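Local coordinates for pyridine nucleotide-disulfide oxidoreductase-like protein (Myceliophthora thermophila, PDB 5MQ6), which catalyses Baeyer-Villiger oxidation as an FAD-containing monooxygenase, inserting one oxygen atom beside the carbonyl of ketones, polycyclic ones especially, to give esters or lactones, at residues E135-M140 with R330-N335; L334-Y339 with N350-G355; A542-V547 with Q628-Y633. All coordinates share one frame; numbering follows the deposited sequence.

How the interactions relate
Helix 328-340 is shared by interactions 1 and 2 and packs on interaction 3: its residues 330-335 serve interaction 1 and 334-339 serve interaction 2, with centres about 8 Å apart. Between these two, Glu135 OE2 comes within 3.5 Å of Val352 CG1. Interaction 3 is centred about 12 Å from the centre of interaction 1, and a salt bridge of 2.8 Å from Arg330 NE to Asp546 OD2 joins them. Its link to interaction 2, about 14 Å between centres, is by packing, with Leu334 CD2 3.7 Å from Phe543 CZ. Interactions 1 and 3 each reach FAD, through Tyr139 and Leu545, whereas in interaction 2 the side chain of Leu336 is about 9 Å from FAD.

Interaction 1: residues E135-M140 with R330-N335; sequences ESYSYM and RERMLN. With FAD (flavin-adenine dinucleotide), chain B.
Glu135, at the N-cap position of the short helix 136-139, meets Arg332 in a side-on salt bridge in which two guanidinium nitrogens bind the two carboxylate oxygens. Arg332 NH1 donates to Glu135 OE2 over 2.7 Å, and Arg332 NE to Glu135 OE1 over 2.8 Å. Both arrive on the syn side, and the carboxylate and guanidinium planes are only 14° apart, although the side chains cross at about a right angle. Lys153 adds a second positive partner at OE2. Tyr137 runs beside Arg332 in the same direction, its CB 3.9 Å from Arg332 NE and its ring turned 70° from the guanidinium; its hydroxyl is hydrogen-bonded to Thr313. Ser138 OG donates to Glu135 OE1 over 2.8 Å from the anti side, across the carboxylate plane from Arg332 NE, so that these three bonds, with Lys153 at OE2, hold the carboxylate in its rotation. The same OG touches Arg332 CG at 3.6 Å, and Ser138 O lies 3.3 Å from Met333 CG. Tyr139 leaves this interface, its CG anti to the backbone N (chi1 179°). FAD C4 lies over one face of its ring, offset toward the rim, and FAD O3' is at the ring edge, where Tyr139 OH hydrogen-bonds it at 2.9 Å. Helix 541-562 packs against both Met333 and Tyr139, while Met140 rests on helix 157-170.

Interaction 2: residues L334-Y339 with N350-G355; sequences LNLDSY and NMVADG
Asn335 OD1 takes two hydrogen bonds, one from the backbone N of Met351 and one from a water. The bond from Met351 N to Asn335 OD1 measures 2.9 Å, with an angle of 155° at the hydrogen and the donor tilted from the carbonyl plane. The water donates to Asn335 OD1 at 2.7 Å and to Asn350 OD1 at 2.9 Å, and it accepts from Val352 N, so a single molecule connects the helical side chain to a side chain and a backbone amide of the loop. Asn335 CG stands anti to the backbone N (chi1 -175°), which carries CG out toward residues 350-352; its ND2 donates to Glu349 O. The extended Met351 side chain passes across this amide, with Met351 CG 3.4 Å from Asn335 CG.

One helical turn on, Tyr339 and Asn350 form an amide-pi stack: ring and amide planes are 22° apart, and Asn350 CG sits 3.6 Å from Tyr339 CZ. Asn350 ND2 lies over the ring face, displaced toward the rim, while Tyr339 OH is hydrogen-bonded to Gln348. Asn350 OD1 also accepts from Ala353 N at 2.8 Å, the donor standing above the carbonyl plane. This Asx motif ties the Asn350 side chain to the backbone three residues on, and the water is a further donor to the same oxygen. The buried apolar pair is Leu336 and Val352, with Leu336 CB 3.9 Å from Val352 CG2.

The Met351 N bond and the water join the loop that follows helix 328-340 to that helix. Val352 also touches Glu135, beside helix 136-139, while helix 328-340 rests through Leu334 and Asp337 on helices 541-562 and 630-641.

Interaction 3: residues A542-V547 with Q628-Y633; sequences AFTLDV and QGMASY. With FAD (flavin-adenine dinucleotide), chain B.
The Phe543 ring carries Met630 CG over one face, and the Tyr633 ring has Met630 SD in its plane at the edge. The first is a CH-pi contact: Met630 CG lies 3.8 Å from the Phe543 ring centroid, 21° off the normal, and is displaced toward the rim, with Phe543 CE2 its closest ring atom at 3.5 Å. Met630 SD, 5.1 Å from the same centroid, adds a Met-aromatic contact. As the two side chains slide past each other in opposite directions, the methionine bends at both chi2 (69°) and chi3 (48°), and the latter carries CE to Thr544, where it comes within 3.6 Å of Thr544 OG1. That hydroxyl is hydrogen-bonded to Ala538 N. Met630 begins helix 630-641, directly after the N-cap position at Gly629, so the contact seats the first turn of this C-terminal helix on helix 541-562, which lines the FAD pocket. Val547 extends the apolar surface with both methyls, CG2 lying 4.2 Å from Met630 SD and CG1 the same 4.2 Å from Tyr633 CE2. Tyr633 OH is hydrogen-bonded to His517 O. Elsewhere on helix 541-562, Leu545 CD2 approaches FAD O2P to 3.7 Å, and Asn541 N is hydrogen-bonded to the cofactor.

Interaction 1: residues E135-M140 with R330-N335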
loop_
_atom_site.group_PDB
_atom_site.type_symbol
_atom_site.label_atom_id
_atom_site.label_comp_id
_atom_site.label_asym_id
_atom_site.label_seq_id
_atom_site.Cartn_x
_atom_site.Cartn_y
_atom_site.Cartn_z
ATOM N N GLU A 135 -2.701 14.189 3.656
ATOM C CA GLU A 135 -2.269 15.542 3.234
ATOM C C GLU A 135 -1.071 15.525 2.256
ATOM O O GLU A 135 -0.010 14.982 2.572
ATOM C CB GLU A 135 -1.872 16.364 4.462
ATOM C CG GLU A 135 -1.574 17.854 4.228
ATOM C CD GLU A 135 -0.882 18.489 5.361
ATOM O OE1 GLU A 135 0.309 18.075 5.575
ATOM O OE2 GLU A 135 -1.500 19.436 6.017
ATOM N N SER A 136 -1.227 16.240 1.150
ATOM C CA SER A 136 -0.199 16.430 0.135
ATOM C C SER A 136 1.150 16.873 0.694
ATOM O O SER A 136 2.226 16.335 0.263
ATOM C CB SER A 136 -0.733 17.392 -0.927
ATOM O OG SER A 136 -0.671 18.688 -0.431
ATOM N N TYR A 137 1.133 17.830 1.638
ATOM C CA TYR A 137 2.370 18.390 2.208
ATOM C C TYR A 137 3.145 17.343 3.031
ATOM O O TYR A 137 4.343 17.442 3.209
ATOM C CB TYR A 137 2.157 19.727 3.036
ATOM C CG TYR A 137 1.013 20.642 2.486
ATOM C CD1 TYR A 137 1.046 21.111 1.169
ATOM C CD2 TYR A 137 -0.093 20.935 3.252
ATOM C CE1 TYR A 137 -0.008 21.843 0.625
ATOM C CE2 TYR A 137 -1.142 21.657 2.754
ATOM C CZ TYR A 137 -1.097 22.147 1.451
ATOM O OH TYR A 137 -2.138 22.878 0.949
ATOM N N SER A 138 2.433 16.350 3.530
ATOM C CA SER A 138 3.001 15.259 4.312
ATOM C C SER A 138 3.365 14.057 3.475
ATOM O O SER A 138 4.301 13.336 3.815
ATOM C CB SER A 138 2.001 14.910 5.437
ATOM O OG SER A 138 2.032 16.026 6.402
ATOM N N TYR A 139 2.657 13.873 2.360
ATOM C CA TYR A 139 2.741 12.675 1.541
ATOM C C TYR A 139 3.708 12.789 0.369
ATOM O O TYR A 139 4.529 11.906 0.168
ATOM C CB TYR A 139 1.368 12.269 1.036
ATOM C CG TYR A 139 1.458 11.044 0.169
ATOM C CD1 TYR A 139 1.689 9.803 0.725
ATOM C CD2 TYR A 139 1.258 11.133 -1.189
ATOM C CE1 TYR A 139 1.783 8.661 -0.088
ATOM C CE2 TYR A 139 1.358 10.053 -2.021
ATOM C CZ TYR A 139 1.646 8.804 -1.478
ATOM O OH TYR A 139 1.733 7.721 -2.322
ATOM N N MET A 140 3.610 13.864 -0.418
ATOM C CA MET A 140 4.462 13.991 -1.608
ATOM C C MET A 140 5.946 14.043 -1.185
ATOM O O MET A 140 6.328 14.813 -0.341
ATOM C CB MET A 140 4.053 15.169 -2.440
ATOM C CG MET A 140 2.546 15.109 -2.791
ATOM S SD MET A 140 1.991 16.487 -3.819
ATOM C CE MET A 140 2.802 16.157 -5.390
ATOM N N ARG A 330 9.911 16.270 7.248
ATOM C CA ARG A 330 10.041 15.198 8.190
ATOM C C ARG A 330 9.391 15.550 9.562
ATOM O O ARG A 330 8.730 14.765 10.192
ATOM C CB ARG A 330 11.528 14.770 8.232
ATOM C CG ARG A 330 11.904 13.873 9.340
ATOM C CD ARG A 330 11.627 12.413 9.048
ATOM N NE ARG A 330 12.469 11.738 8.044
ATOM C CZ ARG A 330 13.636 11.134 8.269
ATOM N NH1 ARG A 330 14.243 11.222 9.449
ATOM N NH2 ARG A 330 14.228 10.433 7.289
ATOM N N GLU A 331 9.519 16.776 9.986
ATOM C CA GLU A 331 8.910 17.186 11.221
ATOM C C GLU A 331 7.365 17.116 11.091
ATOM O O GLU A 331 6.679 16.608 11.944
ATOM C CB GLU A 331 9.461 18.592 11.620
ATOM C CG GLU A 331 8.538 19.345 12.519
ATOM C CD GLU A 331 9.034 20.706 12.850
ATOM O OE1 GLU A 331 8.504 21.700 12.275
ATOM O OE2 GLU A 331 9.985 20.737 13.638
ATOM N N ARG A 332 6.824 17.544 9.962
ATOM C CA ARG A 332 5.414 17.484 9.757
ATOM C C ARG A 332 4.830 16.055 9.747
ATOM O O ARG A 332 3.734 15.808 10.246
ATOM C CB ARG A 332 5.087 18.226 8.460
ATOM C CG ARG A 332 3.624 18.589 8.313
ATOM C CD ARG A 332 3.468 19.422 7.049
ATOM N NE ARG A 332 2.080 19.828 6.928
ATOM C CZ ARG A 332 1.521 20.866 7.523
ATOM N NH1 ARG A 332 0.252 21.052 7.305
ATOM N NH2 ARG A 332 2.163 21.702 8.317
ATOM N N MET A 333 5.566 15.132 9.148
ATOM C CA MET A 333 5.170 13.768 9.040
ATOM C C MET A 333 5.137 13.156 10.430
ATOM O O MET A 333 4.256 12.374 10.784
ATOM C CB MET A 333 6.169 12.991 8.154
ATOM C CG MET A 333 6.011 13.219 6.675
ATOM S SD MET A 333 7.089 12.257 5.541
ATOM C CE MET A 333 8.615 12.422 6.283
ATOM N N LEU A 334 6.118 13.550 11.234
ATOM C CA LEU A 334 6.175 13.113 12.645
ATOM C C LEU A 334 4.984 13.647 13.464
ATOM O O LEU A 334 4.334 12.929 14.174
ATOM C CB LEU A 334 7.514 13.560 13.225
ATOM C CG LEU A 334 8.717 12.692 12.829
ATOM C CD1 LEU A 334 9.998 13.489 13.079
ATOM C CD2 LEU A 334 8.743 11.468 13.720
ATOM N N ASN A 335 4.688 14.907 13.270
ATOM C CA ASN A 335 3.538 15.532 13.902
ATOM C C ASN A 335 2.218 14.814 13.579
ATOM O O ASN A 335 1.505 14.429 14.469
ATOM C CB ASN A 335 3.524 16.995 13.491
ATOM C CG ASN A 335 2.453 17.768 14.184
ATOM O OD1 ASN A 335 1.309 17.900 13.711
ATOM N ND2 ASN A 335 2.799 18.246 15.347
HETATM P PA FAD B . 4.320 1.351 -5.804
HETATM O O1A FAD B . 3.322 0.244 -5.723
HETATM O O2A FAD B . 3.875 2.796 -5.943
HETATM O O5B FAD B . 5.302 1.040 -7.035
HETATM C C5B FAD B . 5.857 -0.225 -7.177
HETATM C C4B FAD B . 5.938 -0.548 -8.655
HETATM O O4B FAD B . 6.714 -1.756 -8.770
HETATM C C3B FAD B . 4.609 -0.811 -9.358
HETATM O O3B FAD B . 4.585 -0.151 -10.597
HETATM C C2B FAD B . 4.598 -2.300 -9.559
HETATM O O2B FAD B . 3.855 -2.691 -10.688
HETATM C C1B FAD B . 6.077 -2.588 -9.704
HETATM N N9A FAD B . 6.409 -3.971 -9.466
HETATM C C8A FAD B . 6.074 -4.714 -8.373
HETATM N N7A FAD B . 6.531 -5.948 -8.558
HETATM C C5A FAD B . 7.141 -6.047 -9.751
HETATM C C6A FAD B . 7.851 -7.117 -10.474
HETATM N N6A FAD B . 7.997 -8.357 -10.057
HETATM N N1A FAD B . 8.375 -6.727 -11.607
HETATM C C2A FAD B . 8.240 -5.478 -12.112
HETATM N N3A FAD B . 7.626 -4.457 -11.560
HETATM C C4A FAD B . 7.035 -4.732 -10.356
HETATM N N1 FAD B . -0.566 5.539 0.679
HETATM C C2 FAD B . -0.461 6.654 1.474
HETATM O O2 FAD B . 0.374 6.706 2.367
HETATM N N3 FAD B . -1.271 7.705 1.285
HETATM C C4 FAD B . -2.200 7.673 0.316
HETATM O O4 FAD B . -2.904 8.666 0.188
HETATM C C4X FAD B . -2.397 6.528 -0.590
HETATM N N5 FAD B . -3.350 6.447 -1.577
HETATM C C5X FAD B . -3.406 5.320 -2.329
HETATM C C6 FAD B . -4.425 5.190 -3.392
HETATM C C7 FAD B . -4.407 3.925 -4.151
HETATM C C7M FAD B . -5.399 3.685 -5.266
HETATM C C8 FAD B . -3.446 2.820 -3.862
HETATM C C8M FAD B . -3.413 1.509 -4.644
HETATM C C9 FAD B . -2.516 2.974 -2.853
HETATM C C9A FAD B . -2.464 4.171 -2.084
HETATM N N10 FAD B . -1.511 4.258 -1.055
HETATM C C10 FAD B . -1.451 5.443 -0.317
HETATM C "C1'" FAD B . -0.505 3.201 -0.804
HETATM C "C2'" FAD B . 0.617 3.405 -1.905
HETATM O "O2'" FAD B . 0.845 2.156 -2.573
HETATM C "C3'" FAD B . 1.959 4.009 -1.368
HETATM O "O3'" FAD B . 1.695 5.286 -0.780
HETATM C "C4'" FAD B . 3.064 4.324 -2.405
HETATM O "O4'" FAD B . 2.583 4.936 -3.683
HETATM C "C5'" FAD B . 3.898 3.057 -2.683
HETATM O "O5'" FAD B . 5.138 3.493 -3.321
HETATM P P FAD B . 6.090 2.254 -3.749
HETATM O O1P FAD B . 7.070 2.866 -4.816
HETATM O O2P FAD B . 6.560 1.605 -2.439
HETATM O O3P FAD B . 5.087 1.129 -4.411
#

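Interaction 2: residues L334-Y339 with N350-G355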
loop_
_atom_site.group_PDB
_atom_site.type_symbol
_atom_site.label_atom_id
_atom_site.label_comp_id
_atom_site.label_asym_id
_atom_site.label_seq_id
_atom_site.Cartn_x
_atom_site.Cartn_y
_atom_site.Cartn_z
ATOM N N LEU A 334 6.118 13.550 11.234
ATOM C CA LEU A 334 6.175 13.113 12.645
ATOM C C LEU A 334 4.984 13.647 13.464
ATOM O O LEU A 334 4.334 12.929 14.174
ATOM C CB LEU A 334 7.514 13.560 13.225
ATOM C CG LEU A 334 8.717 12.692 12.829
ATOM C CD1 LEU A 334 9.998 13.489 13.079
ATOM C CD2 LEU A 334 8.743 11.468 13.720
ATOM N N ASN A 335 4.688 14.907 13.270
ATOM C CA ASN A 335 3.538 15.532 13.902
ATOM C C ASN A 335 2.218 14.814 13.579
ATOM O O ASN A 335 1.505 14.429 14.469
ATOM C CB ASN A 335 3.524 16.995 13.491
ATOM C CG ASN A 335 2.453 17.768 14.184
ATOM O OD1 ASN A 335 1.309 17.900 13.711
ATOM N ND2 ASN A 335 2.799 18.246 15.347
ATOM N N LEU A 336 1.956 14.553 12.296
ATOM C CA LEU A 336 0.801 13.805 11.883
ATOM C C LEU A 336 0.781 12.398 12.542
ATOM O O LEU A 336 -0.211 11.966 13.102
ATOM C CB LEU A 336 0.770 13.655 10.351
ATOM C CG LEU A 336 -0.323 12.773 9.805
ATOM C CD1 LEU A 336 -1.720 13.333 10.179
ATOM C CD2 LEU A 336 -0.177 12.793 8.300
ATOM N N ASP A 337 1.877 11.680 12.422
ATOM C CA ASP A 337 1.868 10.341 12.906
ATOM C C ASP A 337 1.738 10.274 14.439
ATOM O O ASP A 337 1.361 9.204 14.943
ATOM C CB ASP A 337 3.169 9.630 12.510
ATOM C CG ASP A 337 2.996 8.126 12.414
ATOM O OD1 ASP A 337 2.035 7.676 11.670
ATOM O OD2 ASP A 337 3.845 7.401 13.051
ATOM N N SER A 338 2.090 11.348 15.182
ATOM C CA SER A 338 1.943 11.336 16.632
ATOM C C SER A 338 0.515 11.174 17.042
ATOM O O SER A 338 0.278 10.617 18.112
ATOM C CB SER A 338 2.536 12.575 17.284
ATOM O OG SER A 338 1.767 13.821 16.973
ATOM N N TYR A 339 -0.446 11.573 16.183
ATOM C CA TYR A 339 -1.865 11.419 16.522
ATOM C C TYR A 339 -2.331 9.992 16.301
ATOM O O TYR A 339 -3.163 9.479 17.005
ATOM C CB TYR A 339 -2.709 12.420 15.673
ATOM C CG TYR A 339 -2.487 13.832 16.142
ATOM C CD1 TYR A 339 -3.195 14.370 17.268
ATOM C CD2 TYR A 339 -1.493 14.591 15.604
ATOM C CE1 TYR A 339 -2.901 15.674 17.756
ATOM C CE2 TYR A 339 -1.207 15.860 16.065
ATOM C CZ TYR A 339 -1.891 16.416 17.139
ATOM O OH TYR A 339 -1.495 17.689 17.516
ATOM N N ASN A 350 -1.299 20.825 16.327
ATOM C CA ASN A 350 -1.775 19.840 15.398
ATOM C C ASN A 350 -1.575 20.455 14.037
ATOM O O ASN A 350 -2.391 21.199 13.531
ATOM C CB ASN A 350 -3.235 19.533 15.662
ATOM C CG ASN A 350 -3.741 18.475 14.781
ATOM O OD1 ASN A 350 -3.128 18.143 13.743
ATOM N ND2 ASN A 350 -4.894 17.982 15.115
ATOM N N MET A 351 -0.454 20.142 13.418
ATOM C CA MET A 351 -0.106 20.837 12.185
ATOM C C MET A 351 -1.068 20.503 11.047
ATOM O O MET A 351 -1.491 21.393 10.255
ATOM C CB MET A 351 1.283 20.420 11.762
ATOM C CG MET A 351 2.351 20.793 12.735
ATOM S SD MET A 351 4.049 20.392 12.181
ATOM C CE MET A 351 4.926 21.049 13.571
ATOM N N VAL A 352 -1.393 19.224 10.906
ATOM C CA VAL A 352 -2.221 18.810 9.788
ATOM C C VAL A 352 -3.679 19.083 10.019
ATOM O O VAL A 352 -4.406 19.527 9.046
ATOM C CB VAL A 352 -1.969 17.328 9.389
ATOM C CG1 VAL A 352 -2.830 16.979 8.198
ATOM C CG2 VAL A 352 -0.502 17.133 8.991
ATOM N N ALA A 353 -4.131 18.754 11.234
ATOM C CA ALA A 353 -5.498 19.112 11.681
ATOM C C ALA A 353 -6.601 18.655 10.742
ATOM O O ALA A 353 -7.516 19.415 10.376
ATOM C CB ALA A 353 -5.613 20.631 11.884
ATOM N N ASP A 354 -6.513 17.412 10.316
ATOM C CA ASP A 354 -7.556 16.852 9.530
ATOM C C ASP A 354 -8.085 15.614 10.202
ATOM O O ASP A 354 -7.765 15.341 11.362
ATOM C CB ASP A 354 -7.054 16.661 8.074
ATOM C CG ASP A 354 -6.171 15.420 7.883
ATOM O OD1 ASP A 354 -5.843 14.731 8.856
ATOM O OD2 ASP A 354 -5.821 15.160 6.716
ATOM N N GLY A 355 -8.889 14.849 9.477
ATOM C CA GLY A 355 -9.567 13.727 10.036
ATOM C C GLY A 355 -8.717 12.598 10.560
ATOM O O GLY A 355 -9.197 11.849 11.377
HETATM O O HOH W 1 -0.884 16.833 12.511
#

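Interaction 3: residues A542-V547 with Q628-Y633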
loop_
_atom_site.group_PDB
_atom_site.type_symbol
_atom_site.label_atom_id
_atom_site.label_comp_id
_atom_site.label_asym_id
_atom_site.label_seq_id
_atom_site.Cartn_x
_atom_site.Cartn_y
_atom_site.Cartn_z
ATOM N N ALA A 542 4.524 7.216 2.825
ATOM C CA ALA A 542 5.654 7.964 2.331
ATOM C C ALA A 542 6.619 8.197 3.460
ATOM O O ALA A 542 7.826 8.421 3.223
ATOM C CB ALA A 542 5.238 9.337 1.735
ATOM N N PHE A 543 6.086 8.245 4.676
ATOM C CA PHE A 543 6.929 8.388 5.820
ATOM C C PHE A 543 7.765 7.091 6.030
ATOM O O PHE A 543 8.965 7.100 6.221
ATOM C CB PHE A 543 6.028 8.739 7.052
ATOM C CG PHE A 543 6.764 8.988 8.324
ATOM C CD1 PHE A 543 8.158 9.265 8.352
ATOM C CD2 PHE A 543 6.070 8.944 9.509
ATOM C CE1 PHE A 543 8.817 9.481 9.541
ATOM C CE2 PHE A 543 6.745 9.157 10.730
ATOM C CZ PHE A 543 8.125 9.457 10.727
ATOM N N THR A 544 7.098 5.979 5.998
ATOM C CA THR A 544 7.753 4.718 6.054
ATOM C C THR A 544 8.875 4.566 4.999
ATOM O O THR A 544 9.968 4.147 5.292
ATOM C CB THR A 544 6.715 3.622 5.854
ATOM O OG1 THR A 544 5.616 3.851 6.766
ATOM C CG2 THR A 544 7.404 2.218 6.083
ATOM N N LEU A 545 8.558 4.920 3.789
ATOM C CA LEU A 545 9.494 4.850 2.678
ATOM C C LEU A 545 10.648 5.782 2.878
ATOM O O LEU A 545 11.761 5.397 2.545
ATOM C CB LEU A 545 8.844 5.187 1.340
ATOM C CG LEU A 545 7.811 4.210 0.798
ATOM C CD1 LEU A 545 7.118 4.773 -0.450
ATOM C CD2 LEU A 545 8.529 2.942 0.410
ATOM N N ASP A 546 10.379 6.989 3.396
ATOM C CA ASP A 546 11.414 7.960 3.773
ATOM C C ASP A 546 12.401 7.297 4.744
ATOM O O ASP A 546 13.613 7.103 4.422
ATOM C CB ASP A 546 10.740 9.186 4.405
ATOM C CG ASP A 546 11.727 10.230 4.932
ATOM O OD1 ASP A 546 12.964 10.088 4.751
ATOM O OD2 ASP A 546 11.279 11.242 5.545
ATOM N N VAL A 547 11.858 6.818 5.841
ATOM C CA VAL A 547 12.676 6.170 6.890
ATOM C C VAL A 547 13.459 4.992 6.339
ATOM O O VAL A 547 14.690 4.881 6.556
ATOM C CB VAL A 547 11.865 5.797 8.130
ATOM C CG1 VAL A 547 12.668 4.901 9.085
ATOM C CG2 VAL A 547 11.333 7.071 8.806
ATOM N N GLN A 628 5.773 0.077 18.899
ATOM C CA GLN A 628 5.992 1.361 19.488
ATOM C C GLN A 628 5.892 2.572 18.587
ATOM O O GLN A 628 6.129 3.699 19.052
ATOM C CB GLN A 628 7.304 1.357 20.212
ATOM C CG GLN A 628 7.451 0.247 21.267
ATOM C CD GLN A 628 6.578 0.440 22.487
ATOM O OE1 GLN A 628 6.877 1.273 23.300
ATOM N NE2 GLN A 628 5.487 -0.336 22.623
ATOM N N GLY A 629 5.501 2.345 17.337
ATOM C CA GLY A 629 5.383 3.357 16.277
ATOM C C GLY A 629 6.594 3.796 15.484
ATOM O O GLY A 629 7.797 3.556 15.864
ATOM N N MET A 630 6.297 4.485 14.389
ATOM C CA MET A 630 7.347 4.853 13.421
ATOM C C MET A 630 8.474 5.714 14.044
ATOM O O MET A 630 9.671 5.474 13.807
ATOM C CB MET A 630 6.766 5.489 12.150
ATOM C CG MET A 630 7.856 5.819 11.123
ATOM S SD MET A 630 8.621 4.322 10.378
ATOM C CE MET A 630 7.291 3.322 9.925
ATOM N N ALA A 631 8.133 6.694 14.875
ATOM C CA ALA A 631 9.177 7.587 15.411
ATOM C C ALA A 631 10.204 6.790 16.194
ATOM O O ALA A 631 11.416 7.048 16.112
ATOM C CB ALA A 631 8.576 8.686 16.363
ATOM N N SER A 632 9.689 5.861 17.017
ATOM C CA SER A 632 10.545 4.998 17.846
ATOM C C SER A 632 11.488 4.077 16.987
ATOM O O SER A 632 12.672 4.032 17.211
ATOM C CB SER A 632 9.663 4.148 18.739
ATOM O OG SER A 632 10.466 3.257 19.507
ATOM N N TYR A 633 10.953 3.396 15.996
ATOM C CA TYR A 633 11.737 2.645 15.035
ATOM C C TYR A 633 12.843 3.531 14.349
ATOM O O TYR A 633 14.067 3.163 14.284
ATOM C CB TYR A 633 10.753 2.017 14.038
ATOM C CG TYR A 633 11.346 1.325 12.835
ATOM C CD1 TYR A 633 12.179 0.240 12.992
ATOM C CD2 TYR A 633 11.052 1.762 11.536
ATOM C CE1 TYR A 633 12.678 -0.455 11.905
ATOM C CE2 TYR A 633 11.534 1.126 10.405
ATOM C CZ TYR A 633 12.380 0.013 10.590
ATOM O OH TYR A 633 12.876 -0.644 9.515
HETATM P PA FAD B . 4.320 1.351 -5.804
HETATM O O1A FAD B . 3.322 0.244 -5.723
HETATM O O2A FAD B . 3.875 2.796 -5.943
HETATM O O5B FAD B . 5.302 1.040 -7.035
HETATM C C5B FAD B . 5.857 -0.225 -7.177
HETATM C C4B FAD B . 5.938 -0.548 -8.655
HETATM O O4B FAD B . 6.714 -1.756 -8.770
HETATM C C3B FAD B . 4.609 -0.811 -9.358
HETATM O O3B FAD B . 4.585 -0.151 -10.597
HETATM C C2B FAD B . 4.598 -2.300 -9.559
HETATM O O2B FAD B . 3.855 -2.691 -10.688
HETATM C C1B FAD B . 6.077 -2.588 -9.704
HETATM N N9A FAD B . 6.409 -3.971 -9.466
HETATM C C8A FAD B . 6.074 -4.714 -8.373
HETATM N N7A FAD B . 6.531 -5.948 -8.558
HETATM C C5A FAD B . 7.141 -6.047 -9.751
HETATM C C6A FAD B . 7.851 -7.117 -10.474
HETATM N N6A FAD B . 7.997 -8.357 -10.057
HETATM N N1A FAD B . 8.375 -6.727 -11.607
HETATM C C2A FAD B . 8.240 -5.478 -12.112
HETATM N N3A FAD B . 7.626 -4.457 -11.560
HETATM C C4A FAD B . 7.035 -4.732 -10.356
HETATM N N1 FAD B . -0.566 5.539 0.679
HETATM C C2 FAD B . -0.461 6.654 1.474
HETATM O O2 FAD B . 0.374 6.706 2.367
HETATM N N3 FAD B . -1.271 7.705 1.285
HETATM C C4 FAD B . -2.200 7.673 0.316
HETATM O O4 FAD B . -2.904 8.666 0.188
HETATM C C4X FAD B . -2.397 6.528 -0.590
HETATM N N5 FAD B . -3.350 6.447 -1.577
HETATM C C5X FAD B . -3.406 5.320 -2.329
HETATM C C6 FAD B . -4.425 5.190 -3.392
HETATM C C7 FAD B . -4.407 3.925 -4.151
HETATM C C7M FAD B . -5.399 3.685 -5.266
HETATM C C8 FAD B . -3.446 2.820 -3.862
HETATM C C8M FAD B . -3.413 1.509 -4.644
HETATM C C9 FAD B . -2.516 2.974 -2.853
HETATM C C9A FAD B . -2.464 4.171 -2.084
HETATM N N10 FAD B . -1.511 4.258 -1.055
HETATM C C10 FAD B . -1.451 5.443 -0.317
HETATM C "C1'" FAD B . -0.505 3.201 -0.804
HETATM C "C2'" FAD B . 0.617 3.405 -1.905
HETATM O "O2'" FAD B . 0.845 2.156 -2.573
HETATM C "C3'" FAD B . 1.959 4.009 -1.368
HETATM O "O3'" FAD B . 1.695 5.286 -0.780
HETATM C "C4'" FAD B . 3.064 4.324 -2.405
HETATM O "O4'" FAD B . 2.583 4.936 -3.683
HETATM C "C5'" FAD B . 3.898 3.057 -2.683
HETATM O "O5'" FAD B . 5.138 3.493 -3.321
HETATM P P FAD B . 6.090 2.254 -3.749
HETATM O O1P FAD B . 7.070 2.866 -4.816
HETATM O O2P FAD B . 6.560 1.605 -2.439
HETATM O O3P FAD B . 5.087 1.129 -4.411
#